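Local coordinates for protein RNA N6-adenosine-methyltransferase METTL16 (Homo sapiens, PDB 6M1U) that methylates the N6 position of adenosines in RNA, including U6 small nuclear RNA, with this vertebrate conserved region probably contributing to RNA binding, at residues A[15-20]-A[31-36]. Numbering follows the deposited sequence.
Sequences ELSLKA and IVVVTT
The carbonyl oxygen of Leu16 accepts two hydrogen bonds, from Ala20 N within its own helix (O to N, 2.9 Å) and from the indole NE1 of Trp37, so the second bond ties helix 10-20 to helix 30-44. In this α+β fold helix 30-44 packs on a five-stranded antiparallel sheet, as Ile31, Val34 and Thr35 touching Val116 of strand 108-119 attest, while Leu16 also meets Val153 of helix 136-153. The axes of 15-20 and 31-36 come within 9.4 Å and cross at 65°, an inclined pairing that concentrates the direct contact on a few side chains. Val33 has the largest share. A chi1 of 158° turns Val33 CG1 away from its own backbone N and onto the Leu16-Ser17 peptide, 3.8 Å from Ser17 N, and it also meets Leu16 CB at 3.9 Å. Val33 CG2 lies 3.9 Å from Ser17 OG, a van der Waals approach; that hydroxyl is weakly hydrogen-bonded to Met13 O. Within its own helix, Val33 O takes a bond from Thr36 OG1 (2.8 Å) in the carbonyl plane, on a lone pair. Leu16 and Val34 complete the apolar seam, their side chains crossing obliquely, with Leu16 CD1 3.9 Å from Val34 CG2.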
# COMPACT_ATOMS: atom_id res chain seq x y z
N GLU A 15 -5.32 14.11 -5.22
CA GLU A 15 -4.25 14.80 -4.53
C GLU A 15 -2.93 14.03 -4.61
O GLU A 15 -1.86 14.64 -4.70
CB GLU A 15 -4.63 15.04 -3.08
CG GLU A 15 -4.13 16.36 -2.53
CD GLU A 15 -4.53 17.51 -3.42
OE1 GLU A 15 -3.62 18.18 -3.96
OE2 GLU A 15 -5.74 17.74 -3.59
N LEU A 16 -2.98 12.70 -4.60
CA LEU A 16 -1.74 11.95 -4.76
C LEU A 16 -1.15 12.15 -6.15
O LEU A 16 0.07 12.24 -6.28
CB LEU A 16 -1.99 10.47 -4.50
CG LEU A 16 -2.16 10.08 -3.04
CD1 LEU A 16 -2.67 8.65 -2.98
CD2 LEU A 16 -0.84 10.23 -2.32
N SER A 17 -1.99 12.22 -7.18
CA SER A 17 -1.49 12.51 -8.53
C SER A 17 -0.75 13.84 -8.56
O SER A 17 0.40 13.91 -9.02
CB SER A 17 -2.64 12.56 -9.54
OG SER A 17 -3.42 11.39 -9.51
N LEU A 18 -1.41 14.91 -8.11
CA LEU A 18 -0.77 16.21 -8.05
C LEU A 18 0.59 16.12 -7.36
O LEU A 18 1.57 16.71 -7.82
CB LEU A 18 -1.67 17.20 -7.33
CG LEU A 18 -2.77 17.81 -8.16
CD1 LEU A 18 -3.65 18.56 -7.21
CD2 LEU A 18 -2.18 18.71 -9.22
N LYS A 19 0.66 15.40 -6.24
CA LYS A 19 1.95 15.32 -5.57
C LYS A 19 2.97 14.57 -6.41
O LYS A 19 4.16 14.91 -6.37
CB LYS A 19 1.80 14.68 -4.19
CG LYS A 19 2.93 15.09 -3.28
CD LYS A 19 2.93 14.29 -1.99
CE LYS A 19 3.67 15.04 -0.87
NZ LYS A 19 5.09 15.42 -1.22
N ALA A 20 2.51 13.58 -7.21
CA ALA A 20 3.40 12.79 -8.06
C ALA A 20 3.99 13.62 -9.19
O ALA A 20 5.12 13.36 -9.62
CB ALA A 20 2.66 11.59 -8.64
N ILE A 31 -5.20 4.07 -9.68
CA ILE A 31 -4.70 2.94 -8.85
C ILE A 31 -3.19 2.79 -9.05
O ILE A 31 -2.51 2.36 -8.10
CB ILE A 31 -5.46 1.63 -9.16
CG1 ILE A 31 -5.26 1.19 -10.61
CG2 ILE A 31 -6.93 1.77 -8.82
CD1 ILE A 31 -6.12 0.02 -11.01
N VAL A 32 -2.68 3.13 -10.24
CA VAL A 32 -1.22 3.03 -10.51
C VAL A 32 -0.51 4.07 -9.65
O VAL A 32 0.48 3.71 -8.99
CB VAL A 32 -0.91 3.26 -12.00
CG1 VAL A 32 0.56 3.57 -12.22
CG2 VAL A 32 -1.34 2.07 -12.85
N VAL A 33 -1.00 5.31 -9.66
CA VAL A 33 -0.39 6.40 -8.85
C VAL A 33 -0.31 5.94 -7.39
O VAL A 33 0.81 5.92 -6.85
CB VAL A 33 -1.22 7.70 -8.97
CG1 VAL A 33 -0.98 8.63 -7.79
CG2 VAL A 33 -0.95 8.42 -10.28
N VAL A 34 -1.45 5.56 -6.81
CA VAL A 34 -1.51 5.10 -5.40
C VAL A 34 -0.45 4.01 -5.17
O VAL A 34 0.33 4.15 -4.22
CB VAL A 34 -2.92 4.57 -5.05
CG1 VAL A 34 -2.94 3.87 -3.71
CG2 VAL A 34 -3.96 5.68 -5.10
N THR A 35 -0.43 2.99 -6.02
CA THR A 35 0.52 1.89 -5.87
C THR A 35 1.95 2.40 -5.79
O THR A 35 2.71 2.00 -4.89
CB THR A 35 0.38 0.91 -7.03
OG1 THR A 35 -0.92 0.30 -6.98
CG2 THR A 35 1.47 -0.14 -6.95
N THR A 36 2.34 3.30 -6.69
CA THR A 36 3.71 3.80 -6.63
C THR A 36 3.95 4.66 -5.38
O THR A 36 5.11 4.85 -5.01
CB THR A 36 4.07 4.62 -7.87
OG1 THR A 36 3.41 5.88 -7.78
CG2 THR A 36 3.62 3.92 -9.14